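Local coordinates for protein chymotrypsin (Cellulomonas bogoriensis, PDB 2EA3) that probably cleaves peptide bonds as a serine-type endopeptidase of the chymotrypsin (S1) family, this chain being the protease part of a longer protein, at residues 86-91 / 146-151; 27-32 / 58-63; 80-85 / 178-183. All blocks are in the same frame, centred on the assembly; numbering follows the deposited sequence.

Contact 1 of 3, residues 86-91 / 146-151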
loop_
_atom_site.group_PDB
_atom_site.type_symbol
_atom_site.label_atom_id
_atom_site.label_comp_id
_atom_site.label_asym_id
_atom_site.label_seq_id
_atom_site.Cartn_x
_atom_site.Cartn_y
_atom_site.Cartn_z
ATOM N N THR A 86 -3.374 3.714 -13.728
ATOM C CA THR A 86 -3.503 2.811 -14.871
ATOM C C THR A 86 -2.640 1.599 -14.597
ATOM O O THR A 86 -1.446 1.750 -14.341
ATOM C CB THR A 86 -3.014 3.474 -16.166
ATOM O OG1 THR A 86 -3.781 4.669 -16.390
ATOM C CG2 THR A 86 -3.191 2.513 -17.344
ATOM N N ALA A 87 -3.249 0.416 -14.660
ATOM C CA ALA A 87 -2.564 -0.829 -14.320
ATOM C C ALA A 87 -1.512 -1.175 -15.364
ATOM O O ALA A 87 -1.728 -0.996 -16.573
ATOM C CB ALA A 87 -3.564 -1.979 -14.167
ATOM N N ALA A 88 -0.373 -1.640 -14.872
ATOM C CA ALA A 88 0.758 -2.004 -15.699
ATOM C C ALA A 88 0.679 -3.491 -15.972
ATOM O O ALA A 88 0.174 -4.261 -15.128
ATOM C CB ALA A 88 2.068 -1.642 -15.009
ATOM N N PRO A 89 1.150 -3.916 -17.157
ATOM C CA PRO A 89 1.110 -5.333 -17.483
ATOM C C PRO A 89 2.216 -6.157 -16.830
ATOM O O PRO A 89 3.206 -5.616 -16.341
ATOM C CB PRO A 89 1.265 -5.339 -19.015
ATOM C CG PRO A 89 2.031 -4.140 -19.319
ATOM C CD PRO A 89 1.659 -3.103 -18.274
ATOM N N VAL A 90 2.050 -7.477 -16.849
ATOM C CA VAL A 90 3.106 -8.396 -16.421
ATOM C C VAL A 90 4.421 -8.033 -17.132
ATOM O O VAL A 90 4.397 -7.653 -18.321
ATOM C CB VAL A 90 2.668 -9.864 -16.697
ATOM C CG1 VAL A 90 3.813 -10.847 -16.493
ATOM C CG2 VAL A 90 1.458 -10.233 -15.811
ATOM N N GLY A 91 5.539 -8.129 -16.415
ATOM C CA GLY A 91 6.869 -7.741 -16.913
ATOM C C GLY A 91 7.293 -6.317 -16.592
ATOM O O GLY A 91 8.472 -5.971 -16.727
ATOM N N GLN A 146 2.415 5.739 -11.882
ATOM C CA GLN A 146 1.061 5.178 -11.873
ATOM C C GLN A 146 0.932 4.230 -10.706
ATOM O O GLN A 146 1.717 3.298 -10.592
ATOM C CB GLN A 146 0.791 4.412 -13.169
ATOM C CG GLN A 146 0.844 5.289 -14.428
ATOM C CD GLN A 146 -0.248 6.327 -14.475
ATOM O OE1 GLN A 146 0.019 7.499 -14.728
ATOM N NE2 GLN A 146 -1.491 5.913 -14.241
ATOM N N ALA A 147 -0.038 4.491 -9.843
ATOM C CA ALA A 147 -0.306 3.616 -8.687
ATOM C C ALA A 147 -0.775 2.248 -9.150
ATOM O O ALA A 147 -1.728 2.161 -9.933
ATOM C CB ALA A 147 -1.380 4.231 -7.805
ATOM N N GLN A 148 -0.158 1.186 -8.620
ATOM C CA GLN A 148 -0.507 -0.187 -8.997
ATOM C C GLN A 148 -1.224 -0.921 -7.869
ATOM O O GLN A 148 -2.137 -1.710 -8.109
ATOM C CB GLN A 148 0.742 -1.004 -9.347
ATOM C CG GLN A 148 1.563 -0.417 -10.503
ATOM C CD GLN A 148 0.713 -0.275 -11.721
ATOM O OE1 GLN A 148 0.523 0.834 -12.251
ATOM N NE2 GLN A 148 0.128 -1.377 -12.141
ATOM N N GLY A 149 -0.742 -0.737 -6.650
ATOM C CA GLY A 149 -1.211 -1.620 -5.591
ATOM C C GLY A 149 -0.630 -1.244 -4.255
ATOM O O GLY A 149 0.196 -0.338 -4.157
ATOM N N VAL A 150 -1.087 -1.933 -3.219
ATOM C CA VAL A 150 -0.511 -1.742 -1.892
ATOM C C VAL A 150 0.063 -3.080 -1.426
ATOM O O VAL A 150 -0.465 -4.152 -1.755
ATOM C CB VAL A 150 -1.519 -1.196 -0.871
ATOM C CG1 VAL A 150 -2.009 0.190 -1.300
ATOM C CG2 VAL A 150 -2.719 -2.170 -0.675
ATOM N N THR A 151 1.156 -3.010 -0.670
ATOM C CA THR A 151 1.877 -4.208 -0.255
ATOM C C THR A 151 1.024 -5.127 0.623
ATOM O O THR A 151 0.478 -4.682 1.627
ATOM C CB THR A 151 3.153 -3.780 0.507
ATOM O OG1 THR A 151 3.870 -2.857 -0.326
ATOM C CG2 THR A 151 4.034 -4.986 0.819
#
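Strand 146-154 of the second β-barrel meets the loop leading into that same barrel where Thr-86 and Ala-88 lie beside the side chains of Gln-146 and Gln-148. Both glutamines start alike, with CG anti to the carbonyl carbon, and both then bend at the next torsion (chi2 -66° in Gln-146, -57° in Gln-148), which turns CD off the straight course. The terminal amide of Gln-148 reaches two backbone groups of the loop: OE1 as modelled lies 3.0 Å from Thr-86 O, and NE2 lies 2.8 Å from Ala-88 N. The amide is probably turned over in the model; with its O and N exchanged, both approaches may be hydrogen bonds. The Ala-88 methyl packs against the same group, CB being 3.8 Å from Gln-148 CD.

The fold here is the chymotrypsin double barrel, and the strand is irregular exactly where it bears Gln-148: this residue and Gly-149 both face Leu-141 of the neighbouring strand, a classic β-bulge. Gln-148 has a further backbone bond to Val-169, at the start of helix 169-176.

Gln-146 runs side by side with Thr-86, the two side chains pointing the same way. Its NE2 is modelled 2.9 Å from Thr-86 N and 3.4 Å from Thr-86 OG1, again with the assignment of the amide atoms in doubt. Nearer its backbone, Gln-146 CB rests 3.7 Å from Thr-86 O.

Contact 2 of 3, residues 27-32 / 58-63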
loop_
_atom_site.group_PDB
_atom_site.type_symbol
_atom_site.label_atom_id
_atom_site.label_comp_id
_atom_site.label_asym_id
_atom_site.label_seq_id
_atom_site.Cartn_x
_atom_site.Cartn_y
_atom_site.Cartn_z
ATOM N N PHE A 27 -6.609 7.807 3.212
ATOM C CA PHE A 27 -5.611 7.008 2.491
ATOM C C PHE A 27 -5.992 5.541 2.471
ATOM O O PHE A 27 -6.787 5.063 3.291
ATOM C CB PHE A 27 -4.176 7.234 3.027
ATOM C CG PHE A 27 -3.918 6.642 4.395
ATOM C CD1 PHE A 27 -4.088 7.426 5.542
ATOM C CD2 PHE A 27 -3.500 5.311 4.550
ATOM C CE1 PHE A 27 -3.851 6.900 6.816
ATOM C CE2 PHE A 27 -3.264 4.781 5.815
ATOM C CZ PHE A 27 -3.440 5.592 6.957
ATOM N N ILE A 28 -5.456 4.827 1.492
ATOM C CA ILE A 28 -5.685 3.408 1.388
ATOM C C ILE A 28 -4.417 2.656 1.766
ATOM O O ILE A 28 -3.297 3.190 1.647
ATOM C CB ILE A 28 -6.200 3.009 -0.019
ATOM C CG1 ILE A 28 -5.234 3.472 -1.115
ATOM C CG2 ILE A 28 -7.626 3.547 -0.231
ATOM C CD1 ILE A 28 -5.610 2.908 -2.501
ATOM N N THR A 29 -4.595 1.424 2.237
ATOM C CA THR A 29 -3.512 0.654 2.859
ATOM C C THR A 29 -3.981 -0.804 2.814
ATOM O O THR A 29 -5.004 -1.069 2.168
ATOM C CB THR A 29 -3.185 1.191 4.296
ATOM O OG1 THR A 29 -2.007 0.549 4.835
ATOM C CG2 THR A 29 -4.399 1.004 5.270
ATOM N N ALA A 30 -3.275 -1.723 3.487
ATOM C CA ALA A 30 -3.630 -3.147 3.425
ATOM C C ALA A 30 -4.678 -3.449 4.493
ATOM O O ALA A 30 -4.614 -2.911 5.593
ATOM C CB ALA A 30 -2.390 -4.048 3.641
ATOM N N GLY A 31 -5.642 -4.300 4.164
ATOM C CA GLY A 31 -6.688 -4.721 5.126
ATOM C C GLY A 31 -6.178 -5.455 6.344
ATOM O O GLY A 31 -6.777 -5.382 7.416
ATOM N N HIS A 32 -5.070 -6.183 6.203
ATOM C CA HIS A 32 -4.520 -6.891 7.367
ATOM C C HIS A 32 -3.908 -5.947 8.403
ATOM O O HIS A 32 -3.583 -6.383 9.510
ATOM C CB HIS A 32 -3.543 -8.012 6.967
ATOM C CG HIS A 32 -2.171 -7.532 6.582
ATOM N ND1 HIS A 32 -1.766 -7.421 5.271
ATOM C CD2 HIS A 32 -1.098 -7.196 7.338
ATOM C CE1 HIS A 32 -0.517 -6.999 5.231
ATOM N NE2 HIS A 32 -0.086 -6.858 6.474
ATOM N N ALA A 58 -7.848 -1.703 2.754
ATOM C CA ALA A 58 -8.527 -0.892 3.754
ATOM C C ALA A 58 -8.456 0.560 3.377
ATOM O O ALA A 58 -7.584 0.977 2.621
ATOM C CB ALA A 58 -7.932 -1.127 5.141
ATOM N N PHE A 59 -9.385 1.330 3.925
ATOM C CA PHE A 59 -9.423 2.762 3.738
ATOM C C PHE A 59 -9.398 3.368 5.126
ATOM O O PHE A 59 -10.177 2.956 5.998
ATOM C CB PHE A 59 -10.728 3.153 3.017
ATOM C CG PHE A 59 -11.053 4.625 3.085
ATOM C CD1 PHE A 59 -10.159 5.585 2.613
ATOM C CD2 PHE A 59 -12.276 5.042 3.612
ATOM C CE1 PHE A 59 -10.472 6.945 2.677
ATOM C CE2 PHE A 59 -12.578 6.421 3.685
ATOM C CZ PHE A 59 -11.681 7.354 3.203
ATOM N N VAL A 60 -8.520 4.351 5.326
ATOM C CA VAL A 60 -8.432 5.052 6.607
ATOM C C VAL A 60 -8.881 6.490 6.373
ATOM O O VAL A 60 -8.295 7.202 5.557
ATOM C CB VAL A 60 -6.988 4.978 7.202
ATOM C CG1 VAL A 60 -6.861 5.831 8.510
ATOM C CG2 VAL A 60 -6.575 3.530 7.447
ATOM N N ARG A 61 -9.958 6.897 7.046
ATOM C CA ARG A 61 -10.459 8.264 6.921
ATOM C C ARG A 61 -9.647 9.171 7.823
ATOM O O ARG A 61 -9.460 8.868 8.998
ATOM C CB ARG A 61 -11.945 8.367 7.309
ATOM C CG ARG A 61 -12.536 9.771 7.061
ATOM C CD ARG A 61 -13.679 10.089 8.018
ATOM N NE ARG A 61 -14.164 11.476 7.884
ATOM C CZ ARG A 61 -13.783 12.513 8.645
ATOM N NH1 ARG A 61 -12.903 12.367 9.642
ATOM N NH2 ARG A 61 -14.304 13.713 8.414
ATOM N N THR A 62 -9.170 10.276 7.265
ATOM C CA THR A 62 -8.417 11.275 8.022
ATOM C C THR A 62 -9.282 12.541 8.122
ATOM O O THR A 62 -10.239 12.729 7.367
ATOM C CB THR A 62 -7.055 11.621 7.338
ATOM O OG1 THR A 62 -7.302 12.082 6.010
ATOM C CG2 THR A 62 -6.120 10.405 7.282
ATOM N N GLY A 63 -8.935 13.419 9.038
ATOM C CA GLY A 63 -9.725 14.630 9.209
ATOM C C GLY A 63 -8.850 15.846 9.218
ATOM O O GLY A 63 -7.961 15.993 8.377
#
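Phe-27 holds CG between its backbone N and carbonyl carbon (chi1 71°), and chi2 of -93° turns the ring so that one face lies against Val-60. The two residues form a hydrogen-bonded pair between antiparallel strands 26-29 and 57-62 of the first β-barrel of the chymotrypsin fold, and their side chains run side by side. Val-60 CB makes a CH-π contact 3.8 Å from the Phe-27 ring centroid, displaced toward the rim; its CG1, anti to the backbone N, lies 3.6 Å from Phe-27 CE1. Thr-62 CG2 comes to the ring's edge instead, 4.0 Å from Phe-27 CD1.

Two reciprocal pairs of backbone bonds tie the strands. Val-60 N to Phe-27 O (2.8 Å) is almost straight and returned by Phe-27 N to Val-60 O. At the other end, Ala-58 N to Thr-29 O is more bent (138° at the hydrogen), and Thr-29 N answers to Ala-58 O.

Thr-29 packs its CG2 4.0 Å from Val-60 CG2, while its OG1 turns to Ser-18 O and Tyr-9 OH. Past Thr-29 the chain leads to His-32, whose N is hydrogen-bonded to Asp-56 OD2 and whose NE2 is hydrogen-bonded to Ser-137 OG, consistent with the catalytic triad.

Ile-28 and Phe-59, a non-hydrogen-bonded pair, occupy the other face, toward helix 169-176. Ile-28 CA makes a CA-H···O contact of 3.3 Å with Ala-58 O, and Phe-59 CD1 lies 3.5 Å from Phe-27 O.

Contact 3 of 3, residues 80-85 / 178-183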
loop_
_atom_site.group_PDB
_atom_site.type_symbol
_atom_site.label_atom_id
_atom_site.label_comp_id
_atom_site.label_asym_id
_atom_site.label_seq_id
_atom_site.Cartn_x
_atom_site.Cartn_y
_atom_site.Cartn_z
ATOM N N VAL A 80 7.935 11.059 -5.251
ATOM C CA VAL A 80 7.478 10.685 -6.559
ATOM C C VAL A 80 6.032 11.152 -6.671
ATOM O O VAL A 80 5.188 10.822 -5.821
ATOM C CB VAL A 80 7.569 9.156 -6.776
ATOM C CG1 VAL A 80 7.053 8.767 -8.172
ATOM C CG2 VAL A 80 9.009 8.678 -6.558
ATOM N N GLN A 81 5.745 11.888 -7.740
ATOM C CA GLN A 81 4.383 12.316 -8.021
ATOM C C GLN A 81 3.526 11.138 -8.486
ATOM O O GLN A 81 3.919 10.365 -9.376
ATOM C CB GLN A 81 4.360 13.435 -9.067
ATOM C CG GLN A 81 4.670 14.813 -8.514
ATOM C CD GLN A 81 3.513 15.403 -7.718
ATOM O OE1 GLN A 81 2.337 15.091 -7.951
ATOM N NE2 GLN A 81 3.844 16.266 -6.770
ATOM N N VAL A 82 2.360 11.004 -7.872
ATOM C CA VAL A 82 1.354 10.040 -8.318
ATOM C C VAL A 82 0.440 10.712 -9.340
ATOM O O VAL A 82 -0.294 11.650 -9.004
ATOM C CB VAL A 82 0.510 9.500 -7.145
ATOM C CG1 VAL A 82 -0.486 8.480 -7.639
ATOM C CG2 VAL A 82 1.409 8.891 -6.101
ATOM N N ALA A 83 0.498 10.226 -10.576
ATOM C CA ALA A 83 -0.204 10.862 -11.694
ATOM C C ALA A 83 -1.520 10.172 -12.088
ATOM O O ALA A 83 -2.362 10.765 -12.762
ATOM C CB ALA A 83 0.729 10.961 -12.898
ATOM N N GLY A 84 -1.710 8.929 -11.655
ATOM C CA GLY A 84 -2.883 8.153 -12.059
ATOM C C GLY A 84 -2.769 6.747 -11.508
ATOM O O GLY A 84 -1.887 6.465 -10.671
ATOM N N HIS A 85 -3.655 5.865 -11.974
ATOM C CA HIS A 85 -3.724 4.500 -11.456
ATOM C C HIS A 85 -4.026 3.501 -12.583
ATOM O O HIS A 85 -4.802 2.556 -12.419
ATOM C CB HIS A 85 -4.746 4.426 -10.316
ATOM C CG HIS A 85 -6.125 4.869 -10.702
ATOM N ND1 HIS A 85 -7.105 3.989 -11.100
ATOM C CD2 HIS A 85 -6.689 6.100 -10.738
ATOM C CE1 HIS A 85 -8.212 4.654 -11.372
ATOM N NE2 HIS A 85 -7.985 5.938 -11.170
ATOM N N LEU A 178 -13.943 5.739 -4.227
ATOM C CA LEU A 178 -12.902 6.713 -3.921
ATOM C C LEU A 178 -12.235 7.189 -5.191
ATOM O O LEU A 178 -12.183 6.455 -6.175
ATOM C CB LEU A 178 -11.822 6.079 -3.037
ATOM C CG LEU A 178 -12.247 5.578 -1.668
ATOM C CD1 LEU A 178 -11.189 4.619 -1.146
ATOM C CD2 LEU A 178 -12.477 6.752 -0.717
ATOM N N ARG A 179 -11.713 8.410 -5.141
ATOM C CA ARG A 179 -10.864 8.949 -6.196
ATOM C C ARG A 179 -9.474 9.211 -5.627
ATOM O O ARG A 179 -9.331 9.719 -4.511
ATOM C CB ARG A 179 -11.435 10.252 -6.745
ATOM C CG ARG A 179 -12.514 10.078 -7.804
ATOM C CD ARG A 179 -12.930 11.448 -8.349
ATOM N NE ARG A 179 -13.927 11.355 -9.423
ATOM C CZ ARG A 179 -15.231 11.142 -9.232
ATOM N NH1 ARG A 179 -15.715 10.986 -8.003
ATOM N NH2 ARG A 179 -16.056 11.074 -10.275
ATOM N N MET A 180 -8.454 8.870 -6.408
ATOM C CA MET A 180 -7.077 9.162 -6.033
ATOM C C MET A 180 -6.800 10.645 -6.154
ATOM O O MET A 180 -7.210 11.281 -7.123
ATOM C CB MET A 180 -6.106 8.423 -6.946
ATOM C CG MET A 180 -6.049 6.943 -6.680
ATOM S SD MET A 180 -4.379 6.372 -7.013
ATOM C CE MET A 180 -3.438 7.195 -5.763
ATOM N N ILE A 181 -6.080 11.187 -5.186
ATOM C CA ILE A 181 -5.651 12.582 -5.266
ATOM C C ILE A 181 -4.515 12.653 -6.269
ATOM O O ILE A 181 -3.614 11.818 -6.247
ATOM C CB ILE A 181 -5.202 13.102 -3.897
ATOM C CG1 ILE A 181 -6.427 13.167 -2.972
ATOM C CG2 ILE A 181 -4.500 14.487 -4.001
ATOM C CD1 ILE A 181 -6.045 13.212 -1.533
ATOM N N THR A 182 -4.572 13.662 -7.130
ATOM C CA THR A 182 -3.543 13.882 -8.144
ATOM C C THR A 182 -2.756 15.179 -7.937
ATOM O O THR A 182 -1.736 15.403 -8.601
ATOM C CB THR A 182 -4.163 13.977 -9.541
ATOM O OG1 THR A 182 -5.025 15.117 -9.586
ATOM C CG2 THR A 182 -4.946 12.715 -9.897
ATOM N N THR A 183 -3.200 16.044 -7.034
ATOM C CA THR A 183 -2.666 17.401 -7.061
ATOM C C THR A 183 -2.978 18.190 -5.802
ATOM O O THR A 183 -4.039 18.017 -5.199
ATOM C CB THR A 183 -3.190 18.139 -8.346
ATOM O OG1 THR A 183 -2.095 18.717 -9.063
ATOM C CG2 THR A 183 -4.209 19.198 -8.020
#
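Met-180 lays its thioether between Val-82 and His-85, joining the C-terminal tail that follows helix 169-176 to the connection running from the first to the second β-barrel of the chymotrypsin fold. Its methyl does the touching at one end: CE lies 3.7 Å from Val-82 CG1, and the two side chains cross at about a right angle. At the other end SD sits 3.9 Å from His-85 CB. Here the side chains slide past each other in opposite directions, with Met-180 CG 4.2 Å from His-85 CD2. The sulfur approaches the imidazole obliquely, 5.1 Å from the ring centroid, in a loose sulfur-aromatic contact.

The shape of the methionine explains this double reach. CG is anti to the carbonyl carbon, and a chi3 of 66° folds CE round the sulfur on the Val-82 side instead of prolonging the chain.

Beyond the thioether the contact lies nearer the surface, where the exposed Thr-182 passes the linker backbone, its CA 4.0 Å from Val-82 O and its CG2 4.3 Å from Ala-83 O. Segment 178-183 is thus held here by packing, with no hydrogen bond to 80-85.

Farther out, Phe-21 of strand 14-23 touches both Val-82 and Met-180, while Leu-173 of helix 169-176 touches both Met-180 and His-85, so the thioether contact is bordered by the first barrel and by the helix. In the linker, Val-82 is hydrogen-bonded through its backbone to Ala-70. The imidazole of His-85 has its own polar partner on the helix, where ND1 is hydrogen-bonded to Asn-170 OD1.

Overall arrangement
Contact 2 comes first along the chain and closes within the first barrel, before the linker begins; contact 1 is nested inside the loop closed by contact 3. The centres of contacts 1 and 2 lie about 18 Å apart, on opposite sides of the chain's centre, one in each barrel. Contact 3 bridges them, about 13 Å from contact 1 and 15 Å from contact 2 between centres: Gly-84 O probably accepts a hydrogen bond from Ala-147 N, and Leu-178 packs on Ile-28 and Phe-59. Linker and C-terminal tail thus join the two barrels, between which Ser-137, His-32 and Asp-56 probably form the catalytic triad.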